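Local coordinates for probable glutathione S-transferase 5 (Caenorhabditis elegans, PDB 1ZL9), which conjugates reduced glutathione to a wide range of hydrophobic electrophiles and may help detoxify reactive oxygen species produced during bacterial infection, at residues S3-Y8 and Q28-R33; K98-E103 and P129-F134; F137-L142 and F179-A184. All blocks are in the same frame, centred on the assembly; numbering follows the deposited sequence.

Contact 1: S3-Y8 and Q28-R33; sequences SYKLTY and QYEDNR
Gln28 meets Tyr4 through a water that donates to Gln28 O and accepts from Tyr4 N, 2.8 Å from each, while the same carbonyl oxygen lies at the edge of the Tyr4 ring. Tyr29 CB packs on Tyr4 CB at 3.8 Å. Tyr29 CG sits between the backbone N and the carbonyl carbon (chi1 73°), which carries the ring forward along the strands, so that Tyr29 CD2 comes near Leu6 CB; Phe22 of helix 16-25 stacks on this ring. Glu30 donates its N to Tyr4 O and accepts Leu6 N at its own O, the alternation expected of parallel strands. Segments 4-8 and 30-33 run at 19° to each other; their strands, with helix 16-25, form the first beta-alpha-beta unit of the thioredoxin-like N-terminal domain. The extended Glu30 and Lys5 chains lie side by side; Lys5 NZ is 4.2 Å from Glu30 OE1, too far for a direct ion pair, but a water joins Lys5 NZ to Glu30 OE2. Asp31 OD2 takes both NE and NH2 of Arg33, and Arg19 holds OD1. Asn32 gives N to Leu6 O and receives Tyr8 N at O, while ND2 reaches Thr7 OG1 at 3.1 Å, nearly straight (169°). Arg33 CA approaches Tyr8 O at 3.2 Å as a CA-H...O contact; the hydroxyl of Tyr8, which probably binds glutathione as in related enzymes, is hydrogen-bonded to Ala14 N.

Contact 2: K98-E103 and P129-F134; sequences KDYSSE and PAFEKF. With GSH (glutathione), chain D.
Ala130 O is gripped twice: Phe134 N, one turn on in the same helix, donates at 3.0 Å, and a water donates both to Ala130 O and to Glu103 OE2, 2.7 Å from each. The water thus links helices 84-112 and 119-145, neighbouring antiparallel helices of the all-helical C-terminal domain of glutathione transferases; the two short segments run at 166° with axes 9.3 Å apart. Glu103 also forms a salt bridge through OE1 to Lys133 NZ, although the modelled length is too short to carry weight. The bent Lys133 chain crosses the extended Glu103 chain at about a right angle, and Glu103 OE2 also packs 3.6 Å from Ala130 CB. Tyr100 carries the apolar part of the contact. With CG anti to its backbone N (chi1 154°), its ring reaches the Phe131 backbone, CE1 lying 3.6 Å from Phe131 CA. The Tyr100 and Phe134 rings are nearly parallel, 13° apart, but displaced, with centroids 5.0 Å apart and little of one ring over the other; the face of Phe134 receives the CH-pi contact of Tyr100 CB instead, and Phe134 CD1 lies over the rim of the Tyr100 face. Asp99 reaches across the subunit interface to a glutathione that is also hydrogen-bonded to Trp39, Lys43, Gln52, Leu53 and Ser66 of the second subunit, accepting GSH N1 at Asp99 OD2, 2.6 Å away.

Contact 3: F137-L142 and F179-A184; sequences FLVNFL and FPELKA
Leu182 of helix 180-191 touches Leu138, Val139 and Leu142 of helix 119-145, a helix-to-helix contact of the glutathione transferase C-terminal domain. The segment axes cross at 66°, with a closest approach of 9.9 Å. Leu182 CB leaves its helix alongside the partner rather than straight at it, and chi1 of -86° then turns the branch inward. CG comes within 4.1 Å of Leu138 CD1. From there both methyls touch Leu138 CB; CD1 goes on to Leu138 CD1 at 3.9 Å, CD2 to Val139 CG2 at 3.6 Å and to Leu142 CD1. Ile162 of helix 157-171 touches both Leu138 and Leu182, extending the apolar cluster to a third helix. No hydrogen bond crosses the contact; it rests on van der Waals packing. Glu181 adds to it: its CB packs on Leu142 CD1 at 4.0 Å, and the bend at its second torsion (chi2 94°) folds the carboxylate along Val139, with OE1 beside CG2 and OE2 beside CG1. Phe179 occupies the N-cap position of helix 180-191, where its carbonyl O accepts Leu182 N at 3.0 Å in the first turn. Its ring presents an edge to the other helix, Phe179 CD2 lying 3.9 Å from Val139 CG2.

Overall arrangement
From the N terminus, contact 1 comes first: pairing 3-8 with 28-33 closes the loop that holds helix 16-25 and completes the crossover at one side of the four-stranded sheet. Contact 2 closes the helical hairpin of helices 84-112 and 119-145, and contact 3 then returns from helix 119-145 to helix 180-191 across a longer loop containing helix 157-171. The three follow in series; none nests in or crosses another. Contacts 2 and 3 share helix 119-145, have centres about 14 Å apart, and touch where Phe131 CE2 meets Phe179 CD1 at 3.8 Å. Contact 1, in the N-terminal domain, lies across the chain's centre, about 29 and 32 Å from them between centres.

Contact 1: S3-Y8 and Q28-R33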
loop_
_atom_site.group_PDB
_atom_site.type_symbol
_atom_site.label_atom_id
_atom_site.label_comp_id
_atom_site.label_asym_id
_atom_site.label_seq_id
_atom_site.Cartn_x
_atom_site.Cartn_y
_atom_site.Cartn_z
ATOM N N SER A 3 -3.837 21.785 12.970
ATOM C CA SER A 3 -4.558 21.009 13.965
ATOM C C SER A 3 -4.808 19.566 13.427
ATOM O O SER A 3 -5.255 19.374 12.307
ATOM C CB SER A 3 -5.807 21.774 14.437
ATOM O OG SER A 3 -6.972 21.017 14.332
ATOM N N TYR A 4 -4.419 18.568 14.215
ATOM C CA TYR A 4 -4.517 17.159 13.838
ATOM C C TYR A 4 -5.552 16.420 14.635
ATOM O O TYR A 4 -5.589 16.546 15.862
ATOM C CB TYR A 4 -3.179 16.462 14.076
ATOM C CG TYR A 4 -2.062 16.907 13.205
ATOM C CD1 TYR A 4 -2.019 16.559 11.857
ATOM C CD2 TYR A 4 -1.012 17.698 13.733
ATOM C CE1 TYR A 4 -0.922 16.923 11.080
ATOM C CE2 TYR A 4 0.030 18.092 12.944
ATOM C CZ TYR A 4 0.063 17.729 11.641
ATOM O OH TYR A 4 1.092 18.105 10.876
ATOM N N LYS A 5 -6.378 15.640 13.940
ATOM C CA LYS A 5 -7.424 14.815 14.567
ATOM C C LYS A 5 -7.453 13.444 13.903
ATOM O O LYS A 5 -7.617 13.337 12.700
ATOM C CB LYS A 5 -8.798 15.479 14.457
ATOM C CG LYS A 5 -9.917 14.683 15.160
ATOM C CD LYS A 5 -11.254 15.427 15.010
ATOM C CE LYS A 5 -12.392 14.698 15.647
ATOM N NZ LYS A 5 -13.741 15.462 15.492
ATOM N N LEU A 6 -7.244 12.392 14.682
ATOM C CA LEU A 6 -7.184 11.059 14.131
ATOM C C LEU A 6 -8.459 10.351 14.543
ATOM O O LEU A 6 -8.782 10.297 15.715
ATOM C CB LEU A 6 -5.981 10.283 14.683
ATOM C CG LEU A 6 -5.843 8.838 14.188
ATOM C CD1 LEU A 6 -5.357 8.802 12.694
ATOM C CD2 LEU A 6 -4.849 8.039 15.024
ATOM N N THR A 7 -9.185 9.814 13.597
ATOM C CA THR A 7 -10.412 9.082 13.915
ATOM C C THR A 7 -10.201 7.622 13.604
ATOM O O THR A 7 -9.868 7.250 12.473
ATOM C CB THR A 7 -11.516 9.621 13.091
ATOM O OG1 THR A 7 -11.735 10.971 13.468
ATOM C CG2 THR A 7 -12.754 8.888 13.359
ATOM N N TYR A 8 -10.311 6.801 14.646
ATOM C CA TYR A 8 -10.225 5.363 14.489
ATOM C C TYR A 8 -11.064 4.716 15.591
ATOM O O TYR A 8 -11.645 5.420 16.374
ATOM C CB TYR A 8 -8.743 4.915 14.527
ATOM C CG TYR A 8 -8.482 3.473 14.172
ATOM C CD1 TYR A 8 -8.821 2.975 12.947
ATOM C CD2 TYR A 8 -7.925 2.550 15.117
ATOM C CE1 TYR A 8 -8.587 1.650 12.624
ATOM C CE2 TYR A 8 -7.724 1.239 14.797
ATOM C CZ TYR A 8 -8.038 0.779 13.559
ATOM O OH TYR A 8 -7.816 -0.564 13.231
ATOM N N GLN A 28 0.851 17.339 19.617
ATOM C CA GLN A 28 -0.531 17.262 20.091
ATOM C C GLN A 28 -1.488 16.933 18.931
ATOM O O GLN A 28 -1.332 17.408 17.795
ATOM C CB GLN A 28 -0.927 18.592 20.704
ATOM C CG GLN A 28 -2.320 18.637 21.272
ATOM C CD GLN A 28 -2.540 19.812 22.205
ATOM O OE1 GLN A 28 -2.096 19.769 23.389
ATOM N NE2 GLN A 28 -3.177 20.890 21.679
ATOM N N TYR A 29 -2.475 16.121 19.240
ATOM C CA TYR A 29 -3.507 15.714 18.289
ATOM C C TYR A 29 -4.744 15.308 19.082
ATOM O O TYR A 29 -4.695 14.954 20.282
ATOM C CB TYR A 29 -2.983 14.605 17.336
ATOM C CG TYR A 29 -2.846 13.247 18.004
ATOM C CD1 TYR A 29 -1.814 12.966 18.909
ATOM C CD2 TYR A 29 -3.771 12.261 17.759
ATOM C CE1 TYR A 29 -1.743 11.704 19.524
ATOM C CE2 TYR A 29 -3.696 11.018 18.356
ATOM C CZ TYR A 29 -2.712 10.754 19.243
ATOM O OH TYR A 29 -2.685 9.513 19.818
ATOM N N GLU A 30 -5.867 15.317 18.422
ATOM C CA GLU A 30 -7.061 14.734 19.009
ATOM C C GLU A 30 -7.151 13.254 18.623
ATOM O O GLU A 30 -7.249 12.904 17.446
ATOM C CB GLU A 30 -8.329 15.437 18.540
ATOM C CG GLU A 30 -9.525 14.795 19.252
ATOM C CD GLU A 30 -10.840 15.467 18.984
ATOM O OE1 GLU A 30 -11.919 14.800 19.266
ATOM O OE2 GLU A 30 -10.772 16.633 18.493
ATOM N N ASP A 31 -7.121 12.396 19.631
ATOM C CA ASP A 31 -7.248 10.935 19.477
ATOM C C ASP A 31 -8.717 10.581 19.580
ATOM O O ASP A 31 -9.205 10.362 20.650
ATOM C CB ASP A 31 -6.471 10.216 20.552
ATOM C CG ASP A 31 -6.327 8.703 20.280
ATOM O OD1 ASP A 31 -6.512 8.237 19.089
ATOM O OD2 ASP A 31 -5.983 7.962 21.249
ATOM N N ASN A 32 -9.413 10.618 18.447
ATOM C CA ASN A 32 -10.845 10.410 18.377
ATOM C C ASN A 32 -11.173 8.974 18.144
ATOM O O ASN A 32 -11.050 8.459 17.025
ATOM C CB ASN A 32 -11.457 11.305 17.275
ATOM C CG ASN A 32 -12.972 11.184 17.180
ATOM O OD1 ASN A 32 -13.636 11.120 18.197
ATOM N ND2 ASN A 32 -13.518 11.209 15.948
ATOM N N ARG A 33 -11.652 8.332 19.187
ATOM C CA ARG A 33 -11.907 6.917 19.167
ATOM C C ARG A 33 -13.407 6.660 19.050
ATOM O O ARG A 33 -14.228 7.122 19.860
ATOM C CB ARG A 33 -11.359 6.249 20.399
ATOM C CG ARG A 33 -9.862 6.299 20.540
ATOM C CD ARG A 33 -9.304 5.792 21.845
ATOM N NE ARG A 33 -7.848 5.915 21.803
ATOM C CZ ARG A 33 -7.007 4.875 21.729
ATOM N NH1 ARG A 33 -7.464 3.624 21.785
ATOM N NH2 ARG A 33 -5.715 5.073 21.579
HETATM O O HOH W 1 -2.971 19.236 16.516
HETATM O O HOH W 2 -13.556 17.399 17.406
#

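Contact 2: K98-E103 and P129-F134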
loop_
_atom_site.group_PDB
_atom_site.type_symbol
_atom_site.label_atom_id
_atom_site.label_comp_id
_atom_site.label_asym_id
_atom_site.label_seq_id
_atom_site.Cartn_x
_atom_site.Cartn_y
_atom_site.Cartn_z
ATOM N N LYS A 98 1.758 -5.155 4.483
ATOM C CA LYS A 98 0.378 -5.279 4.009
ATOM C C LYS A 98 0.069 -6.621 3.399
ATOM O O LYS A 98 -1.005 -7.134 3.632
ATOM C CB LYS A 98 0.058 -4.255 2.916
ATOM C CG LYS A 98 -0.709 -3.108 3.268
ATOM C CD LYS A 98 -1.334 -2.460 1.986
ATOM C CE LYS A 98 -1.583 -0.953 2.174
ATOM N NZ LYS A 98 -2.753 -0.659 3.018
ATOM N N ASP A 99 0.959 -7.156 2.546
ATOM C CA ASP A 99 0.772 -8.495 1.961
ATOM C C ASP A 99 0.710 -9.585 3.054
ATOM O O ASP A 99 -0.117 -10.446 3.011
ATOM C CB ASP A 99 1.885 -8.817 0.962
ATOM C CG ASP A 99 1.832 -7.958 -0.291
ATOM O OD1 ASP A 99 0.795 -7.295 -0.533
ATOM O OD2 ASP A 99 2.787 -7.949 -1.135
ATOM N N TYR A 100 1.595 -9.519 4.049
ATOM C CA TYR A 100 1.577 -10.436 5.162
ATOM C C TYR A 100 0.245 -10.312 5.869
ATOM O O TYR A 100 -0.398 -11.313 6.184
ATOM C CB TYR A 100 2.707 -10.098 6.144
ATOM C CG TYR A 100 2.499 -10.512 7.582
ATOM C CD1 TYR A 100 2.500 -11.851 7.938
ATOM C CD2 TYR A 100 2.346 -9.570 8.596
ATOM C CE1 TYR A 100 2.298 -12.226 9.310
ATOM C CE2 TYR A 100 2.170 -9.933 9.924
ATOM C CZ TYR A 100 2.175 -11.253 10.282
ATOM O OH TYR A 100 2.024 -11.642 11.602
ATOM N N SER A 101 -0.157 -9.085 6.161
ATOM C CA SER A 101 -1.390 -8.871 6.904
ATOM C C SER A 101 -2.585 -9.426 6.128
ATOM O O SER A 101 -3.537 -9.942 6.754
ATOM C CB SER A 101 -1.626 -7.399 7.239
ATOM O OG SER A 101 -0.463 -6.886 7.846
ATOM N N SER A 102 -2.540 -9.348 4.795
ATOM C CA SER A 102 -3.606 -9.917 3.964
ATOM C C SER A 102 -3.608 -11.404 4.027
ATOM O O SER A 102 -4.700 -11.992 4.093
ATOM C CB SER A 102 -3.571 -9.570 2.454
ATOM O OG SER A 102 -3.620 -8.195 2.304
ATOM N N GLU A 103 -2.433 -12.023 4.043
ATOM C CA GLU A 103 -2.371 -13.458 4.093
ATOM C C GLU A 103 -2.855 -13.965 5.444
ATOM O O GLU A 103 -3.501 -15.030 5.531
ATOM C CB GLU A 103 -0.935 -13.994 3.880
ATOM C CG GLU A 103 -0.387 -13.756 2.478
ATOM C CD GLU A 103 1.120 -14.141 2.326
ATOM O OE1 GLU A 103 1.646 -13.807 1.219
ATOM O OE2 GLU A 103 1.767 -14.735 3.285
ATOM N N PRO A 129 2.655 -20.077 8.490
ATOM C CA PRO A 129 3.392 -19.931 7.241
ATOM C C PRO A 129 3.562 -18.450 6.805
ATOM O O PRO A 129 4.626 -18.020 6.366
ATOM C CB PRO A 129 2.527 -20.690 6.240
ATOM C CG PRO A 129 1.819 -21.776 7.073
ATOM C CD PRO A 129 1.522 -21.010 8.346
ATOM N N ALA A 130 2.523 -17.639 6.968
ATOM C CA ALA A 130 2.652 -16.223 6.607
ATOM C C ALA A 130 3.702 -15.457 7.452
ATOM O O ALA A 130 4.513 -14.634 6.938
ATOM C CB ALA A 130 1.308 -15.557 6.720
ATOM N N PHE A 131 3.590 -15.689 8.736
ATOM C CA PHE A 131 4.415 -15.108 9.761
ATOM C C PHE A 131 5.855 -15.494 9.526
ATOM O O PHE A 131 6.707 -14.665 9.583
ATOM C CB PHE A 131 3.982 -15.616 11.144
ATOM C CG PHE A 131 4.909 -15.242 12.243
ATOM C CD1 PHE A 131 4.925 -13.938 12.740
ATOM C CD2 PHE A 131 5.731 -16.213 12.823
ATOM C CE1 PHE A 131 5.789 -13.600 13.763
ATOM C CE2 PHE A 131 6.596 -15.914 13.831
ATOM C CZ PHE A 131 6.624 -14.552 14.315
ATOM N N GLU A 132 6.105 -16.764 9.272
ATOM C CA GLU A 132 7.490 -17.241 9.108
ATOM C C GLU A 132 8.115 -16.695 7.812
ATOM O O GLU A 132 9.293 -16.309 7.778
ATOM C CB GLU A 132 7.511 -18.771 9.165
ATOM C CG GLU A 132 7.223 -19.190 10.611
ATOM C CD GLU A 132 7.322 -20.676 10.928
ATOM O OE1 GLU A 132 7.620 -21.467 10.017
ATOM O OE2 GLU A 132 7.088 -21.021 12.125
ATOM N N LYS A 133 7.329 -16.573 6.770
ATOM C CA LYS A 133 7.843 -15.984 5.540
ATOM C C LYS A 133 8.209 -14.505 5.751
ATOM O O LYS A 133 9.293 -14.065 5.408
ATOM C CB LYS A 133 6.799 -16.136 4.461
ATOM C CG LYS A 133 7.035 -15.385 3.179
ATOM C CD LYS A 133 6.038 -15.839 2.073
ATOM C CE LYS A 133 5.415 -14.702 1.267
ATOM N NZ LYS A 133 3.842 -14.932 1.025
ATOM N N PHE A 134 7.293 -13.743 6.345
ATOM C CA PHE A 134 7.469 -12.333 6.435
ATOM C C PHE A 134 8.537 -11.973 7.443
ATOM O O PHE A 134 9.318 -11.099 7.189
ATOM C CB PHE A 134 6.118 -11.649 6.830
ATOM C CG PHE A 134 6.263 -10.161 7.029
ATOM C CD1 PHE A 134 6.044 -9.580 8.271
ATOM C CD2 PHE A 134 6.737 -9.363 5.968
ATOM C CE1 PHE A 134 6.195 -8.204 8.442
ATOM C CE2 PHE A 134 6.873 -7.963 6.146
ATOM C CZ PHE A 134 6.646 -7.424 7.424
HETATM N N1 GSH D . 2.536 -6.446 -3.265
HETATM C CA1 GSH D . 3.174 -6.927 -4.444
HETATM C C1 GSH D . 3.518 -5.839 -5.384
HETATM O O11 GSH D . 4.647 -5.663 -6.167
HETATM O O12 GSH D . 2.625 -4.872 -5.560
HETATM C CB1 GSH D . 2.674 -8.159 -5.079
HETATM C CG1 GSH D . 3.815 -8.787 -5.894
HETATM C CD1 GSH D . 3.343 -10.034 -6.632
HETATM O OE1 GSH D . 2.189 -10.601 -6.236
HETATM N N2 GSH D . 4.059 -10.535 -7.625
HETATM C CA2 GSH D . 3.648 -11.694 -8.423
HETATM C C2 GSH D . 4.737 -12.706 -8.548
HETATM O O2 GSH D . 6.007 -12.277 -8.790
HETATM C CB2 GSH D . 3.296 -11.175 -9.798
HETATM S SG2 GSH D . 2.747 -12.553 -10.821
HETATM N N3 GSH D . 4.471 -13.995 -8.478
HETATM C CA3 GSH D . 5.446 -15.017 -8.770
HETATM C C3 GSH D . 5.955 -15.734 -7.552
HETATM O O31 GSH D . 5.497 -15.381 -6.277
HETATM O O32 GSH D . 6.865 -16.668 -7.658
HETATM O O HOH W 3 3.678 -13.347 4.672
#

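Contact 3: F137-L142 and F179-A184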
loop_
_atom_site.group_PDB
_atom_site.type_symbol
_atom_site.label_atom_id
_atom_site.label_comp_id
_atom_site.label_asym_id
_atom_site.label_seq_id
_atom_site.Cartn_x
_atom_site.Cartn_y
_atom_site.Cartn_z
ATOM N N PHE A 137 11.907 -12.118 6.068
ATOM C CA PHE A 137 12.275 -10.920 5.354
ATOM C C PHE A 137 12.686 -9.788 6.344
ATOM O O PHE A 137 13.614 -9.018 6.058
ATOM C CB PHE A 137 11.147 -10.429 4.492
ATOM C CG PHE A 137 10.731 -11.367 3.409
ATOM C CD1 PHE A 137 9.405 -11.493 3.088
ATOM C CD2 PHE A 137 11.664 -12.049 2.643
ATOM C CE1 PHE A 137 9.007 -12.377 2.012
ATOM C CE2 PHE A 137 11.250 -12.903 1.583
ATOM C CZ PHE A 137 9.931 -13.048 1.295
ATOM N N LEU A 138 12.006 -9.684 7.484
ATOM C CA LEU A 138 12.339 -8.666 8.471
ATOM C C LEU A 138 13.815 -8.867 8.922
ATOM O O LEU A 138 14.591 -7.918 9.042
ATOM C CB LEU A 138 11.411 -8.705 9.657
ATOM C CG LEU A 138 9.985 -8.217 9.330
ATOM C CD1 LEU A 138 9.156 -8.457 10.644
ATOM C CD2 LEU A 138 9.966 -6.781 9.012
ATOM N N VAL A 139 14.190 -10.121 9.133
ATOM C CA VAL A 139 15.566 -10.423 9.564
ATOM C C VAL A 139 16.590 -9.979 8.513
ATOM O O VAL A 139 17.632 -9.413 8.890
ATOM C CB VAL A 139 15.725 -11.902 9.906
ATOM C CG1 VAL A 139 17.232 -12.284 10.175
ATOM C CG2 VAL A 139 14.914 -12.265 11.082
ATOM N N ASN A 140 16.283 -10.201 7.231
ATOM C CA ASN A 140 17.110 -9.761 6.116
ATOM C C ASN A 140 17.315 -8.250 6.144
ATOM O O ASN A 140 18.456 -7.746 6.022
ATOM C CB ASN A 140 16.480 -10.091 4.747
ATOM C CG ASN A 140 16.448 -11.597 4.407
ATOM O OD1 ASN A 140 17.091 -12.420 5.061
ATOM N ND2 ASN A 140 15.608 -11.956 3.390
ATOM N N PHE A 141 16.225 -7.511 6.373
ATOM C CA PHE A 141 16.313 -6.045 6.535
ATOM C C PHE A 141 17.186 -5.623 7.746
ATOM O O PHE A 141 17.997 -4.713 7.630
ATOM C CB PHE A 141 14.934 -5.397 6.613
ATOM C CG PHE A 141 14.382 -5.025 5.284
ATOM C CD1 PHE A 141 14.053 -6.003 4.345
ATOM C CD2 PHE A 141 14.272 -3.718 4.936
ATOM C CE1 PHE A 141 13.562 -5.628 3.066
ATOM C CE2 PHE A 141 13.784 -3.316 3.653
ATOM C CZ PHE A 141 13.457 -4.301 2.715
ATOM N N LEU A 142 16.978 -6.239 8.904
ATOM C CA LEU A 142 17.792 -5.936 10.077
ATOM C C LEU A 142 19.296 -6.220 9.801
ATOM O O LEU A 142 20.150 -5.445 10.225
ATOM C CB LEU A 142 17.372 -6.720 11.285
ATOM C CG LEU A 142 16.012 -6.350 11.881
ATOM C CD1 LEU A 142 15.675 -7.345 12.961
ATOM C CD2 LEU A 142 16.062 -4.990 12.455
ATOM N N PHE A 179 12.771 -16.244 15.595
ATOM C CA PHE A 179 13.119 -14.846 15.294
ATOM C C PHE A 179 13.507 -14.021 16.513
ATOM O O PHE A 179 12.890 -12.978 16.803
ATOM C CB PHE A 179 11.925 -14.182 14.589
ATOM C CG PHE A 179 11.483 -14.929 13.358
ATOM C CD1 PHE A 179 10.335 -15.675 13.364
ATOM C CD2 PHE A 179 12.282 -14.929 12.220
ATOM C CE1 PHE A 179 9.980 -16.418 12.234
ATOM C CE2 PHE A 179 11.905 -15.631 11.104
ATOM C CZ PHE A 179 10.750 -16.360 11.125
ATOM N N PRO A 180 14.602 -14.419 17.182
ATOM C CA PRO A 180 15.058 -13.681 18.368
ATOM C C PRO A 180 15.407 -12.229 18.019
ATOM O O PRO A 180 15.259 -11.352 18.860
ATOM C CB PRO A 180 16.298 -14.482 18.843
ATOM C CG PRO A 180 16.703 -15.330 17.668
ATOM C CD PRO A 180 15.453 -15.593 16.849
ATOM N N GLU A 181 15.827 -11.993 16.781
ATOM C CA GLU A 181 16.143 -10.694 16.295
ATOM C C GLU A 181 14.949 -9.723 16.393
ATOM O O GLU A 181 15.152 -8.540 16.654
ATOM C CB GLU A 181 16.604 -10.787 14.830
ATOM C CG GLU A 181 17.847 -11.710 14.619
ATOM C CD GLU A 181 17.459 -13.161 14.248
ATOM O OE1 GLU A 181 16.311 -13.597 14.488
ATOM O OE2 GLU A 181 18.310 -13.881 13.698
ATOM N N LEU A 182 13.739 -10.216 16.137
ATOM C CA LEU A 182 12.541 -9.351 16.109
ATOM C C LEU A 182 11.981 -9.132 17.494
ATOM O O LEU A 182 11.367 -8.088 17.759
ATOM C CB LEU A 182 11.462 -9.888 15.159
ATOM C CG LEU A 182 11.600 -9.473 13.724
ATOM C CD1 LEU A 182 11.576 -7.926 13.622
ATOM C CD2 LEU A 182 12.857 -10.071 13.038
ATOM N N LYS A 183 12.258 -10.061 18.419
ATOM C CA LYS A 183 11.986 -9.809 19.811
ATOM C C LYS A 183 12.927 -8.761 20.353
ATOM O O LYS A 183 12.469 -7.921 21.091
ATOM C CB LYS A 183 12.052 -11.096 20.644
ATOM C CG LYS A 183 12.011 -10.866 22.139
ATOM C CD LYS A 183 12.104 -12.170 22.895
ATOM C CE LYS A 183 12.233 -11.947 24.451
ATOM N NZ LYS A 183 10.848 -12.026 25.015
ATOM N N ALA A 184 14.233 -8.808 20.003
ATOM C CA ALA A 184 15.146 -7.749 20.383
ATOM C C ALA A 184 14.715 -6.405 19.762
ATOM O O ALA A 184 14.749 -5.351 20.441
ATOM C CB ALA A 184 16.584 -8.063 20.015
#